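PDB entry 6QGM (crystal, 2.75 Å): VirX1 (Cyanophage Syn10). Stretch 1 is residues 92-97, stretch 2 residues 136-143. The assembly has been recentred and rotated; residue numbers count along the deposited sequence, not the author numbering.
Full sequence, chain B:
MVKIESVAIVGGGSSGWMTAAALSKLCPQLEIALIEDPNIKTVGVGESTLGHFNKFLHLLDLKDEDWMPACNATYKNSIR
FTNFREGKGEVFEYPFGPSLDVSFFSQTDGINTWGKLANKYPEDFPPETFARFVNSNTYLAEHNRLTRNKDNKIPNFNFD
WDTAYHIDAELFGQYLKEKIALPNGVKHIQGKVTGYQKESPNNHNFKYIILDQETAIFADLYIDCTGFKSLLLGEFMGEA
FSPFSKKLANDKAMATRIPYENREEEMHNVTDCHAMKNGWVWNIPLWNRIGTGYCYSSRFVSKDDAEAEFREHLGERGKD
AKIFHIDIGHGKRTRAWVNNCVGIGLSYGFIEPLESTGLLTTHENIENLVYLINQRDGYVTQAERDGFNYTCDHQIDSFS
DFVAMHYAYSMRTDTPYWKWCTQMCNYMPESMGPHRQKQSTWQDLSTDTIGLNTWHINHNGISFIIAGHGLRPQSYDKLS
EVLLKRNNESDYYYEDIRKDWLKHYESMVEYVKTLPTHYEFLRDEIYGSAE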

# COMPACT_ATOMS: atom_id res chain seq x y z
N PHE B 92 14.94 -10.19 -28.64
CA PHE B 92 13.64 -9.60 -28.27
C PHE B 92 13.83 -8.10 -28.07
O PHE B 92 14.97 -7.66 -27.87
CB PHE B 92 13.03 -10.34 -27.08
CG PHE B 92 13.79 -10.27 -25.78
CD1 PHE B 92 13.55 -9.26 -24.86
CD2 PHE B 92 14.69 -11.26 -25.43
CE1 PHE B 92 14.21 -9.22 -23.64
CE2 PHE B 92 15.36 -11.22 -24.22
CZ PHE B 92 15.13 -10.20 -23.33
N GLU B 93 12.74 -7.35 -28.19
CA GLU B 93 12.78 -5.87 -28.11
C GLU B 93 12.03 -5.42 -26.85
O GLU B 93 11.10 -6.13 -26.40
CB GLU B 93 12.17 -5.26 -29.36
CG GLU B 93 12.68 -5.89 -30.66
CD GLU B 93 13.89 -5.25 -31.32
OE1 GLU B 93 14.31 -4.13 -30.89
OE2 GLU B 93 14.41 -5.87 -32.28
N TYR B 94 12.49 -4.30 -26.29
CA TYR B 94 11.70 -3.36 -25.46
C TYR B 94 11.55 -2.09 -26.30
O TYR B 94 12.41 -1.22 -26.24
CB TYR B 94 12.38 -3.11 -24.12
CG TYR B 94 11.62 -2.22 -23.17
CD1 TYR B 94 10.26 -2.01 -23.33
CD2 TYR B 94 12.26 -1.57 -22.11
CE1 TYR B 94 9.55 -1.21 -22.45
CE2 TYR B 94 11.55 -0.77 -21.23
CZ TYR B 94 10.20 -0.58 -21.40
OH TYR B 94 9.47 0.20 -20.56
N PRO B 95 10.49 -1.99 -27.14
CA PRO B 95 10.26 -0.81 -27.98
C PRO B 95 9.67 0.33 -27.14
O PRO B 95 9.05 0.02 -26.15
CB PRO B 95 9.24 -1.32 -28.99
CG PRO B 95 8.42 -2.30 -28.20
CD PRO B 95 9.43 -3.00 -27.31
N PHE B 96 9.86 1.58 -27.54
CA PHE B 96 9.31 2.78 -26.85
C PHE B 96 7.81 2.89 -27.16
O PHE B 96 7.36 2.62 -28.29
CB PHE B 96 10.06 4.04 -27.25
CG PHE B 96 11.39 4.18 -26.57
CD1 PHE B 96 11.48 4.30 -25.20
CD2 PHE B 96 12.57 4.18 -27.31
CE1 PHE B 96 12.71 4.44 -24.56
CE2 PHE B 96 13.80 4.31 -26.68
CZ PHE B 96 13.88 4.42 -25.30
N GLY B 97 7.05 3.28 -26.14
CA GLY B 97 5.58 3.38 -26.22
C GLY B 97 5.00 3.83 -24.90
O GLY B 97 5.39 3.34 -23.84
N SER B 136 3.77 -1.35 -32.24
CA SER B 136 4.06 -1.31 -33.69
C SER B 136 5.39 -0.59 -33.92
O SER B 136 6.00 -0.78 -34.98
CB SER B 136 2.91 -0.66 -34.45
OG SER B 136 1.68 -1.35 -34.21
N ASN B 137 5.83 0.20 -32.94
CA ASN B 137 7.19 0.80 -32.94
C ASN B 137 8.18 -0.34 -33.20
O ASN B 137 9.15 -0.11 -33.92
CB ASN B 137 7.46 1.59 -31.65
CG ASN B 137 8.53 2.65 -31.81
OD1 ASN B 137 9.06 2.84 -32.91
ND2 ASN B 137 8.83 3.36 -30.74
N THR B 138 7.89 -1.52 -32.66
CA THR B 138 8.64 -2.80 -32.86
C THR B 138 9.00 -3.01 -34.34
O THR B 138 10.15 -3.40 -34.61
CB THR B 138 7.82 -4.00 -32.36
OG1 THR B 138 7.37 -3.68 -31.04
CG2 THR B 138 8.59 -5.30 -32.37
N TYR B 139 8.07 -2.77 -35.26
CA TYR B 139 8.26 -2.98 -36.72
C TYR B 139 9.31 -2.02 -37.28
O TYR B 139 10.11 -2.45 -38.13
CB TYR B 139 6.94 -2.80 -37.48
CG TYR B 139 5.87 -3.79 -37.11
CD1 TYR B 139 5.92 -5.09 -37.59
CD2 TYR B 139 4.79 -3.43 -36.33
CE1 TYR B 139 4.94 -6.01 -37.26
CE2 TYR B 139 3.79 -4.33 -36.02
CZ TYR B 139 3.86 -5.63 -36.49
OH TYR B 139 2.89 -6.54 -36.18
N LEU B 140 9.27 -0.75 -36.87
CA LEU B 140 10.26 0.29 -37.28
C LEU B 140 11.65 -0.20 -36.85
O LEU B 140 12.58 -0.23 -37.68
CB LEU B 140 9.93 1.63 -36.62
CG LEU B 140 8.58 2.25 -37.01
CD1 LEU B 140 8.36 3.58 -36.29
CD2 LEU B 140 8.46 2.40 -38.53
N ALA B 141 11.77 -0.58 -35.57
CA ALA B 141 13.01 -1.09 -34.95
C ALA B 141 13.48 -2.32 -35.72
O ALA B 141 14.66 -2.37 -36.08
CB ALA B 141 12.76 -1.40 -33.50
N GLU B 142 12.57 -3.24 -36.02
CA GLU B 142 12.92 -4.57 -36.59
C GLU B 142 13.39 -4.42 -38.04
O GLU B 142 14.35 -5.11 -38.38
CB GLU B 142 11.74 -5.55 -36.48
CG GLU B 142 11.65 -6.18 -35.11
CD GLU B 142 10.79 -7.42 -34.99
OE1 GLU B 142 10.54 -8.07 -36.01
OE2 GLU B 142 10.40 -7.76 -33.85
N HIS B 143 12.76 -3.56 -38.84
CA HIS B 143 13.11 -3.38 -40.28
C HIS B 143 13.94 -2.10 -40.48
O HIS B 143 14.17 -1.74 -41.64
CB HIS B 143 11.83 -3.42 -41.12
CG HIS B 143 11.14 -4.73 -41.00
ND1 HIS B 143 10.28 -5.02 -39.97
CD2 HIS B 143 11.20 -5.84 -41.75
CE1 HIS B 143 9.82 -6.24 -40.10
NE2 HIS B 143 10.35 -6.76 -41.20

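Residues 92-95 form the end of an extended strand that began earlier in the chain, and the second stretch is largely helical. The two axes approach to 8.6 Å, with 126° between their N-to-C directions, so the helix runs obliquely against the sense of the strand. The nearest CA atoms across the stretches are those of Pro95 and Thr138, 5.5 Å apart. Within the helix, Ala141 N bonds to Asn137 O (3.1 Å) and Glu142 N to Thr138 O (2.8 Å), the i to i+4 pattern that sets Asn137, Thr138, Ala141 and Glu142 along one flank.

The strand's alternation sorts its side chains: Glu93 and Pro95 point toward the helix, Phe92 and Tyr94 away from it. Pro95 suits the tight crossing because its ring is compact and rigid; its CG lies 3.3 Å from Thr138 OG1, a packing contact, since a ring carbon is neither a conventional donor nor an acceptor. Threonine's small branched side chain fits beside the ring, and its OG1 is hydrogen-bonded just outside the stretches. Pro95 CB also rests 4.3 Å from Asn137 CB.

The one hydrogen bond between the stretches lies just beyond the strand. Asn137 ND2 donates to Phe96 O at 3.0 Å, with a nearly straight N-H...O angle of 173°. An amide side chain fits here because its NH2 group can serve a backbone carbonyl in the loop, while the aromatic end of Phe96 leads away from the helix.

At the other end of the contact, Glu93 lies over the next helical turn. Glu93 OE1 is 4.1 Å from Ala141 CB, and Glu93 OE2 is 4.0 Å from Glu142 CG. Alanine's lone methyl takes up little room beside the carboxylate, and Glu142 meets it through an aliphatic carbon. Both carboxylates find hydrogen bonds elsewhere in the structure, so the buried Glu93 is not left unsatisfied by the nonpolar atoms it meets here.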